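Local coordinates for protein PHO85 cyclin-10 (Saccharomyces cerevisiae, PDB 4KRD) that serves as the cyclin partner of the kinase PHO85, forming a holoenzyme that phosphorylates and negatively regulates glycogen synthase GSY2, at residues Y71-P80 / N127-M136; R135-K146 / L168-L177. One frame throughout, in Å; residues are numbered along the deposited sequence.

Contact 1 (Y71-P80 / N127-M136); sequences YSNFYMKSKP and NLQEKEVHRM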
loop_
_atom_site.group_PDB
_atom_site.type_symbol
_atom_site.label_atom_id
_atom_site.label_comp_id
_atom_site.label_asym_id
_atom_site.label_seq_id
_atom_site.Cartn_x
_atom_site.Cartn_y
_atom_site.Cartn_z
ATOM N N TYR B 71 4.394 21.679 10.430
ATOM C CA TYR B 71 5.808 21.622 10.752
ATOM C C TYR B 71 6.159 22.207 12.143
ATOM O O TYR B 71 7.033 21.689 12.831
ATOM C CB TYR B 71 6.642 22.287 9.657
ATOM C CG TYR B 71 8.110 22.043 9.853
ATOM C CD1 TYR B 71 8.702 20.859 9.418
ATOM C CD2 TYR B 71 8.906 22.975 10.510
ATOM C CE1 TYR B 71 10.048 20.620 9.618
ATOM C CE2 TYR B 71 10.254 22.745 10.713
ATOM C CZ TYR B 71 10.820 21.567 10.273
ATOM O OH TYR B 71 12.159 21.331 10.473
ATOM N N SER B 72 5.473 23.271 12.553
ATOM C CA SER B 72 5.716 23.870 13.873
ATOM C C SER B 72 5.482 22.898 15.037
ATOM O O SER B 72 5.979 23.111 16.140
ATOM C CB SER B 72 4.861 25.123 14.061
ATOM O OG SER B 72 3.481 24.800 14.075
ATOM N N ASN B 73 4.729 21.830 14.796
ATOM C CA ASN B 73 4.536 20.797 15.818
ATOM C C ASN B 73 5.847 20.115 16.243
ATOM O O ASN B 73 5.925 19.503 17.309
ATOM C CB ASN B 73 3.509 19.742 15.354
ATOM C CG ASN B 73 2.073 20.246 15.425
ATOM O OD1 ASN B 73 1.701 20.969 16.354
ATOM N ND2 ASN B 73 1.261 19.873 14.440
ATOM N N PHE B 74 6.875 20.197 15.405
ATOM C CA PHE B 74 8.143 19.535 15.721
ATOM C C PHE B 74 8.997 20.301 16.734
ATOM O O PHE B 74 9.869 19.715 17.369
ATOM C CB PHE B 74 8.972 19.272 14.462
ATOM C CG PHE B 74 8.317 18.309 13.506
ATOM C CD1 PHE B 74 8.084 17.000 13.884
ATOM C CD2 PHE B 74 7.929 18.725 12.242
ATOM C CE1 PHE B 74 7.452 16.110 13.016
ATOM C CE2 PHE B 74 7.299 17.847 11.361
ATOM C CZ PHE B 74 7.067 16.536 11.747
ATOM N N TYR B 75 8.750 21.600 16.868
ATOM C CA TYR B 75 9.558 22.441 17.772
ATOM C C TYR B 75 9.345 22.067 19.237
ATOM O O TYR B 75 8.235 22.158 19.757
ATOM C CB TYR B 75 9.253 23.919 17.554
ATOM C CG TYR B 75 10.287 24.856 18.168
ATOM C CD1 TYR B 75 11.366 25.309 17.425
ATOM C CD2 TYR B 75 10.178 25.277 19.488
ATOM C CE1 TYR B 75 12.316 26.169 17.976
ATOM C CE2 TYR B 75 11.123 26.135 20.052
ATOM C CZ TYR B 75 12.186 26.573 19.289
ATOM O OH TYR B 75 13.118 27.419 19.834
ATOM N N MET B 76 10.413 21.630 19.890
ATOM C CA MET B 76 10.367 21.250 21.296
ATOM C C MET B 76 11.072 22.308 22.142
ATOM O O MET B 76 12.279 22.506 22.011
ATOM C CB MET B 76 11.059 19.905 21.479
ATOM C CG MET B 76 10.934 19.316 22.855
ATOM S SD MET B 76 11.821 17.759 22.910
ATOM C CE MET B 76 11.586 17.266 24.621
ATOM N N LYS B 77 10.313 22.984 23.000
ATOM C CA LYS B 77 10.843 24.069 23.827
ATOM C C LYS B 77 12.042 23.655 24.671
ATOM O O LYS B 77 13.101 24.281 24.614
ATOM C CB LYS B 77 9.744 24.633 24.734
ATOM C CG LYS B 77 8.819 25.628 24.054
ATOM C CD LYS B 77 9.564 26.901 23.696
ATOM C CE LYS B 77 8.649 27.921 23.035
ATOM N NZ LYS B 77 9.393 29.148 22.613
ATOM N N SER B 78 11.870 22.599 25.458
ATOM C CA SER B 78 12.907 22.173 26.394
ATOM C C SER B 78 13.914 21.208 25.776
ATOM O O SER B 78 13.604 20.491 24.824
ATOM C CB SER B 78 12.268 21.534 27.631
ATOM O OG SER B 78 11.361 20.513 27.263
ATOM N N LYS B 79 15.124 21.195 26.325
ATOM C CA LYS B 79 16.140 20.237 25.907
ATOM C C LYS B 79 15.715 18.826 26.285
ATOM O O LYS B 79 15.274 18.587 27.408
ATOM C CB LYS B 79 17.491 20.564 26.550
ATOM N N PRO B 80 15.845 17.885 25.341
ATOM C CA PRO B 80 15.464 16.491 25.582
ATOM C C PRO B 80 16.291 15.905 26.715
ATOM O O PRO B 80 17.421 16.331 26.919
ATOM C CB PRO B 80 15.837 15.788 24.270
ATOM C CG PRO B 80 15.957 16.885 23.250
ATOM C CD PRO B 80 16.419 18.089 23.998
ATOM N N ASN B 127 14.844 24.698 6.493
ATOM C CA ASN B 127 15.810 24.738 7.569
ATOM C C ASN B 127 15.417 23.772 8.679
ATOM O O ASN B 127 14.271 23.766 9.134
ATOM C CB ASN B 127 15.935 26.164 8.112
ATOM C CG ASN B 127 16.580 27.118 7.108
ATOM O OD1 ASN B 127 17.800 27.188 7.005
ATOM N ND2 ASN B 127 15.758 27.854 6.370
ATOM N N LEU B 128 16.364 22.940 9.095
ATOM C CA LEU B 128 16.199 22.105 10.283
ATOM C C LEU B 128 16.887 22.771 11.481
ATOM O O LEU B 128 18.041 23.166 11.368
ATOM C CB LEU B 128 16.859 20.751 10.048
ATOM C CG LEU B 128 16.799 19.719 11.180
ATOM C CD1 LEU B 128 15.360 19.438 11.625
ATOM C CD2 LEU B 128 17.491 18.438 10.730
ATOM N N GLN B 129 16.194 22.867 12.616
ATOM C CA GLN B 129 16.786 23.368 13.867
ATOM C C GLN B 129 16.954 22.231 14.866
ATOM O O GLN B 129 16.238 21.223 14.788
ATOM C CB GLN B 129 15.890 24.416 14.528
ATOM C CG GLN B 129 15.437 25.556 13.652
ATOM C CD GLN B 129 14.491 26.481 14.405
ATOM O OE1 GLN B 129 13.269 26.321 14.350
ATOM N NE2 GLN B 129 15.055 27.439 15.139
ATOM N N GLU B 130 17.867 22.407 15.826
ATOM C CA GLU B 130 18.134 21.367 16.816
ATOM C C GLU B 130 16.915 21.096 17.679
ATOM O O GLU B 130 16.692 19.965 18.118
ATOM C CB GLU B 130 19.332 21.724 17.711
ATOM C CG GLU B 130 19.750 20.582 18.652
ATOM C CD GLU B 130 20.355 19.374 17.914
ATOM O OE1 GLU B 130 21.441 19.524 17.308
ATOM O OE2 GLU B 130 19.753 18.273 17.945
ATOM N N LYS B 131 16.121 22.131 17.926
ATOM C CA LYS B 131 14.919 21.961 18.735
ATOM C C LYS B 131 13.813 21.156 18.024
ATOM O O LYS B 131 12.792 20.825 18.635
ATOM C CB LYS B 131 14.384 23.309 19.212
ATOM C CG LYS B 131 15.334 24.035 20.156
ATOM C CD LYS B 131 14.582 24.942 21.112
ATOM C CE LYS B 131 15.480 25.414 22.247
ATOM N NZ LYS B 131 14.680 26.036 23.338
ATOM N N GLU B 132 14.027 20.844 16.751
ATOM C CA GLU B 132 13.041 20.072 15.969
ATOM C C GLU B 132 13.435 18.609 15.847
ATOM O O GLU B 132 12.613 17.767 15.448
ATOM C CB GLU B 132 12.853 20.706 14.586
ATOM C CG GLU B 132 12.147 22.070 14.665
ATOM C CD GLU B 132 12.423 22.994 13.483
ATOM O OE1 GLU B 132 13.208 22.628 12.583
ATOM O OE2 GLU B 132 11.846 24.106 13.463
ATOM N N VAL B 133 14.674 18.291 16.221
ATOM C CA VAL B 133 15.225 16.957 15.970
ATOM C C VAL B 133 14.562 15.812 16.746
ATOM O O VAL B 133 14.264 14.755 16.175
ATOM C CB VAL B 133 16.747 16.908 16.193
ATOM C CG1 VAL B 133 17.230 15.461 16.212
ATOM C CG2 VAL B 133 17.465 17.730 15.116
ATOM N N HIS B 134 14.326 16.019 18.038
ATOM C CA HIS B 134 13.787 14.960 18.892
ATOM C C HIS B 134 12.410 14.462 18.411
ATOM O O HIS B 134 12.172 13.255 18.281
ATOM C CB HIS B 134 13.702 15.471 20.333
ATOM C CG HIS B 134 13.323 14.422 21.329
ATOM N ND1 HIS B 134 12.077 14.373 21.921
ATOM C CD2 HIS B 134 14.021 13.380 21.837
ATOM C CE1 HIS B 134 12.027 13.349 22.753
ATOM N NE2 HIS B 134 13.191 12.727 22.718
ATOM N N ARG B 135 11.512 15.399 18.143
ATOM C CA ARG B 135 10.166 15.055 17.701
ATOM C C ARG B 135 10.159 14.550 16.260
ATOM O O ARG B 135 9.292 13.762 15.887
ATOM C CB ARG B 135 9.222 16.252 17.859
ATOM C CG ARG B 135 8.887 16.569 19.317
ATOM C CD ARG B 135 7.894 17.719 19.413
ATOM N NE ARG B 135 7.488 17.972 20.791
ATOM C CZ ARG B 135 6.561 18.850 21.148
ATOM N NH1 ARG B 135 5.925 19.564 20.229
ATOM N NH2 ARG B 135 6.261 19.004 22.431
ATOM N N MET B 136 11.114 15.018 15.458
ATOM C CA MET B 136 11.265 14.539 14.084
ATOM C C MET B 136 11.646 13.060 14.044
ATOM O O MET B 136 11.149 12.299 13.214
ATOM C CB MET B 136 12.309 15.372 13.342
ATOM C CG MET B 136 12.518 14.976 11.884
ATOM S SD MET B 136 11.069 15.245 10.829
ATOM C CE MET B 136 10.881 17.022 10.966
HETATM O O HOH W 1 8.845 23.550 14.059
#
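Tyr71 and Phe74 meet Glu132 and Met136 where the chain leaving helix 65-72 runs past the start of helix 130-148 in the cyclin fold. Ser72 to Tyr75 form a type I beta turn.

Side-chain hydrogen bonds hold Glu132. Tyr71 OH donates to Glu132 OE1 at 2.7 Å. The ring and carboxylate planes stand 84° apart, and the donor comes from above the carboxylate. From the opposite face the backbone N of Gln129 reaches the same OE1 at 3.0 Å, so this oxygen is gripped on both faces. A water donates to Glu132 OE2 and to Tyr71 O.

Three bonds use backbone carbonyls or amides. Met76 N donates to Lys131 O at 2.8 Å. Arg135 NH1 donates to Asn73 O at 2.9 Å, with the oxygen in the guanidinium plane and an N-H...O angle of 159°. The chain of Arg135 is extended from CG to NE, which carries the guanidinium to the turn. Lys131 NZ reaches Lys77 O, in the carbonyl plane, at 2.7 Å.

Packing contacts fill the rest. Pro80 CB sits over one face of the His134 ring, near its rim, and the extended side chain of Met76 runs obliquely past that ring. Lys131 CB lies over one face of the Tyr75 ring, and Lys131 CD comes 3.1 Å from Tyr75 OH. Leu176 of helix 166-180 packs on Phe74. Met136 is bent at chi2 (65°) and again at chi3. These bends bring CE over the centre of the Phe74 ring in a CH-pi contact, 3.6 Å from the centroid, with SD over the same face as a Met-aromatic contact.

Contact 2 (R135-K146 / L168-L177); sequences RMIIAAVRLSTK and LLTKLEVSLL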
loop_
_atom_site.group_PDB
_atom_site.type_symbol
_atom_site.label_atom_id
_atom_site.label_comp_id
_atom_site.label_asym_id
_atom_site.label_seq_id
_atom_site.Cartn_x
_atom_site.Cartn_y
_atom_site.Cartn_z
ATOM N N ARG B 135 11.512 15.399 18.143
ATOM C CA ARG B 135 10.166 15.055 17.701
ATOM C C ARG B 135 10.159 14.550 16.260
ATOM O O ARG B 135 9.292 13.762 15.887
ATOM C CB ARG B 135 9.222 16.252 17.859
ATOM C CG ARG B 135 8.887 16.569 19.317
ATOM C CD ARG B 135 7.894 17.719 19.413
ATOM N NE ARG B 135 7.488 17.972 20.791
ATOM C CZ ARG B 135 6.561 18.850 21.148
ATOM N NH1 ARG B 135 5.925 19.564 20.229
ATOM N NH2 ARG B 135 6.261 19.004 22.431
ATOM N N MET B 136 11.114 15.018 15.458
ATOM C CA MET B 136 11.265 14.539 14.084
ATOM C C MET B 136 11.646 13.060 14.044
ATOM O O MET B 136 11.149 12.299 13.214
ATOM C CB MET B 136 12.309 15.372 13.342
ATOM C CG MET B 136 12.518 14.976 11.884
ATOM S SD MET B 136 11.069 15.245 10.829
ATOM C CE MET B 136 10.881 17.022 10.966
ATOM N N ILE B 137 12.542 12.661 14.936
ATOM C CA ILE B 137 12.952 11.263 15.056
ATOM C C ILE B 137 11.773 10.370 15.419
ATOM O O ILE B 137 11.562 9.323 14.815
ATOM C CB ILE B 137 14.072 11.105 16.106
ATOM C CG1 ILE B 137 15.388 11.652 15.545
ATOM C CG2 ILE B 137 14.234 9.656 16.511
ATOM C CD1 ILE B 137 16.477 11.847 16.598
ATOM N N ILE B 138 11.017 10.791 16.422
ATOM C CA ILE B 138 9.802 10.096 16.819
ATOM C C ILE B 138 8.867 9.855 15.623
ATOM O O ILE B 138 8.456 8.726 15.364
ATOM C CB ILE B 138 9.079 10.895 17.904
ATOM C CG1 ILE B 138 9.931 10.921 19.182
ATOM C CG2 ILE B 138 7.719 10.287 18.221
ATOM C CD1 ILE B 138 9.268 11.661 20.320
ATOM N N ALA B 139 8.540 10.918 14.900
ATOM C CA ALA B 139 7.619 10.821 13.755
ATOM C C ALA B 139 8.138 9.942 12.620
ATOM O O ALA B 139 7.393 9.117 12.061
ATOM C CB ALA B 139 7.295 12.228 13.232
ATOM N N ALA B 140 9.415 10.109 12.260
ATOM C CA ALA B 140 9.980 9.381 11.121
ATOM C C ALA B 140 10.076 7.889 11.405
ATOM O O ALA B 140 9.838 7.056 10.522
ATOM C CB ALA B 140 11.345 9.957 10.731
ATOM N N VAL B 141 10.418 7.539 12.640
ATOM C CA VAL B 141 10.451 6.130 12.996
ATOM C C VAL B 141 9.042 5.547 12.977
ATOM O O VAL B 141 8.843 4.471 12.456
ATOM C CB VAL B 141 11.123 5.862 14.359
ATOM C CG1 VAL B 141 10.886 4.409 14.800
ATOM C CG2 VAL B 141 12.628 6.186 14.279
ATOM N N ARG B 142 8.077 6.269 13.535
ATOM C CA ARG B 142 6.721 5.738 13.674
ATOM C C ARG B 142 6.070 5.563 12.314
ATOM O O ARG B 142 5.475 4.523 12.027
ATOM C CB ARG B 142 5.873 6.637 14.593
ATOM C CG ARG B 142 4.418 6.170 14.772
ATOM C CD ARG B 142 4.329 4.786 15.425
ATOM N NE ARG B 142 2.974 4.501 15.906
ATOM C CZ ARG B 142 2.590 3.329 16.393
ATOM N NH1 ARG B 142 3.458 2.330 16.459
ATOM N NH2 ARG B 142 1.345 3.155 16.806
ATOM N N LEU B 143 6.206 6.572 11.460
ATOM C CA LEU B 143 5.635 6.533 10.118
ATOM C C LEU B 143 6.292 5.413 9.318
ATOM O O LEU B 143 5.634 4.678 8.579
ATOM C CB LEU B 143 5.839 7.896 9.430
ATOM C CG LEU B 143 4.771 8.390 8.458
ATOM C CD1 LEU B 143 3.381 8.074 8.992
ATOM C CD2 LEU B 143 4.918 9.898 8.192
ATOM N N SER B 144 7.604 5.280 9.481
ATOM C CA SER B 144 8.356 4.242 8.801
ATOM C C SER B 144 7.820 2.841 9.107
ATOM O O SER B 144 7.612 2.038 8.187
ATOM C CB SER B 144 9.851 4.329 9.161
ATOM O OG SER B 144 10.524 3.186 8.668
ATOM N N THR B 145 7.594 2.542 10.387
ATOM C CA THR B 145 7.082 1.227 10.757
ATOM C C THR B 145 5.702 0.965 10.137
ATOM O O THR B 145 5.409 -0.155 9.732
ATOM C CB THR B 145 6.993 1.004 12.297
ATOM O OG1 THR B 145 6.035 1.903 12.870
ATOM C CG2 THR B 145 8.365 1.176 12.964
ATOM N N LYS B 146 4.878 2.004 10.045
ATOM C CA LYS B 146 3.527 1.866 9.497
ATOM C C LYS B 146 3.519 1.709 7.968
ATOM O O LYS B 146 2.611 1.098 7.408
ATOM C CB LYS B 146 2.652 3.046 9.934
ATOM C CG LYS B 146 2.232 2.964 11.386
ATOM C CD LYS B 146 1.183 3.987 11.780
ATOM C CE LYS B 146 0.704 3.738 13.213
ATOM N NZ LYS B 146 -0.316 4.715 13.663
ATOM N N LEU B 168 0.148 13.545 21.498
ATOM C CA LEU B 168 1.278 14.133 20.784
ATOM C C LEU B 168 1.785 13.220 19.659
ATOM O O LEU B 168 2.055 13.683 18.555
ATOM C CB LEU B 168 2.423 14.474 21.750
ATOM C CG LEU B 168 3.669 15.090 21.105
ATOM C CD1 LEU B 168 3.338 16.370 20.359
ATOM C CD2 LEU B 168 4.759 15.336 22.135
ATOM N N LEU B 169 1.910 11.929 19.946
ATOM C CA LEU B 169 2.368 10.959 18.953
ATOM C C LEU B 169 1.510 11.009 17.688
ATOM O O LEU B 169 2.023 11.041 16.571
ATOM C CB LEU B 169 2.381 9.540 19.529
ATOM C CG LEU B 169 2.863 8.429 18.585
ATOM C CD1 LEU B 169 4.206 8.761 17.937
ATOM C CD2 LEU B 169 2.931 7.089 19.282
ATOM N N THR B 170 0.198 11.033 17.875
ATOM C CA THR B 170 -0.718 11.152 16.758
ATOM C C THR B 170 -0.479 12.451 15.998
ATOM O O THR B 170 -0.460 12.459 14.766
ATOM C CB THR B 170 -2.175 11.068 17.229
ATOM O OG1 THR B 170 -2.360 9.818 17.899
ATOM C CG2 THR B 170 -3.150 11.177 16.041
ATOM N N LYS B 171 -0.305 13.533 16.719
ATOM C CA LYS B 171 -0.079 14.812 16.119
ATOM C C LYS B 171 1.206 14.836 15.288
ATOM O O LYS B 171 1.263 15.435 14.253
ATOM C CB LYS B 171 -0.051 15.874 17.197
ATOM C CG LYS B 171 0.095 17.249 16.684
ATOM C CD LYS B 171 0.219 18.259 17.778
ATOM C CE LYS B 171 -1.120 18.590 18.355
ATOM N NZ LYS B 171 -1.084 18.988 19.809
ATOM N N LEU B 172 2.231 14.173 15.780
ATOM C CA LEU B 172 3.506 14.091 15.082
ATOM C C LEU B 172 3.464 13.194 13.837
ATOM O O LEU B 172 4.024 13.561 12.805
ATOM C CB LEU B 172 4.610 13.643 16.037
ATOM C CG LEU B 172 4.940 14.651 17.151
ATOM C CD1 LEU B 172 6.045 14.105 18.023
ATOM C CD2 LEU B 172 5.304 16.036 16.567
ATOM N N GLU B 173 2.819 12.031 13.929
ATOM C CA GLU B 173 2.616 11.184 12.739
ATOM C C GLU B 173 1.993 11.973 11.599
ATOM O O GLU B 173 2.451 11.907 10.466
ATOM C CB GLU B 173 1.666 10.017 13.023
ATOM C CG GLU B 173 2.147 8.994 14.006
ATOM C CD GLU B 173 1.084 7.919 14.260
ATOM O OE1 GLU B 173 -0.112 8.257 14.340
ATOM O OE2 GLU B 173 1.454 6.742 14.391
ATOM N N VAL B 174 0.913 12.686 11.903
ATOM C CA VAL B 174 0.160 13.385 10.877
ATOM C C VAL B 174 0.927 14.594 10.350
ATOM O O VAL B 174 0.861 14.898 9.173
ATOM C CB VAL B 174 -1.219 13.830 11.395
ATOM C CG1 VAL B 174 -1.922 14.695 10.362
ATOM C CG2 VAL B 174 -2.068 12.621 11.746
ATOM N N SER B 175 1.643 15.285 11.230
ATOM C CA SER B 175 2.431 16.433 10.805
ATOM C C SER B 175 3.487 16.026 9.776
ATOM O O SER B 175 3.665 16.703 8.768
ATOM C CB SER B 175 3.102 17.112 12.007
ATOM O OG SER B 175 2.129 17.629 12.901
ATOM N N LEU B 176 4.194 14.928 10.030
ATOM C CA LEU B 176 5.237 14.509 9.101
ATOM C C LEU B 176 4.564 14.038 7.812
ATOM O O LEU B 176 4.974 14.390 6.715
ATOM C CB LEU B 176 6.099 13.400 9.696
ATOM C CG LEU B 176 7.139 12.822 8.742
ATOM C CD1 LEU B 176 8.065 13.951 8.232
ATOM C CD2 LEU B 176 7.922 11.708 9.394
ATOM N N LEU B 177 3.499 13.260 7.960
ATOM C CA LEU B 177 2.765 12.771 6.789
ATOM C C LEU B 177 2.305 13.923 5.874
ATOM O O LEU B 177 2.580 13.921 4.664
ATOM C CB LEU B 177 1.585 11.895 7.247
ATOM C CG LEU B 177 0.719 11.267 6.150
ATOM C CD1 LEU B 177 1.520 10.281 5.354
ATOM C CD2 LEU B 177 -0.515 10.594 6.770
#
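Two crossing helices of the cyclin fold, 130-148 and 166-180, meet where Ala139 packs against Leu172 and Leu176. The axes of the two segments approach to 8.5 Å at a crossing angle of -78°. The small alanine lets the backbones come close, with CA of Ala139 and CA of Glu173 5.1 Å apart.

Leu176 is a knob into a hole made by Met136, Ala139, Ala140 and Leu143. Its CD2 reaches to 3.6 Å from Ala140 CA. Leu143 CD2 touches Leu176 CD2 at 3.7 Å and also meets CB of Leu177. Nearer the start of segment 135-146, Leu172 CD1 packs on CB of Arg135. Leu168 CD2 lies over one face of the Arg135 guanidinium. Ile138 CG2 meets Leu169 CD1.

The polar end of the crossing is a salt-bridge network on the side where a chain of another protein, probably the kinase, docks. Lys146 and Glu173 recall the lysine-glutamate pair by which cyclins grip their kinase: Lys146 NZ and Glu173 OE1 both bond to the backbone of that other chain, consistent with PHO85. Within the cyclin, Lys146 NZ donates to Glu173 OE2 at 2.8 Å on its syn side. Arg142 NE donates to the same OE2 at 3.1 Å, nearly along its C-O axis, but the N-H...O angle is only 140°. The two donors come from opposite faces of the carboxylate plane. Two cationic partners would probably favour the ionised carboxylate. CG of Arg142 also lies close to Glu173 OE2 (3.0 Å). The bend at chi2 (62°) then turns the rest of the chain so that NE reaches the same oxygen, with the guanidinium nearly parallel to the carboxylate. Arg142 NH1 goes on to bond His153 O.

Both contacts use helix 130-148. Contact 1 involves its first turns and the loop after helix 65-72, and is partly buried, with exposed lysines taking part. Contact 2 lies nearer the centre of the chain and is buried. Arg135 and Met136 belong to both. The contacts also touch directly: Asn73 ND2 probably bonds Ser175 OG. Their chemistry differs with position. In contact 1 a loop is held largely through backbone groups, and methionines meet rings. In contact 2 two helices pack through aliphatic side chains, and the charges gather where a chain of another protein docks.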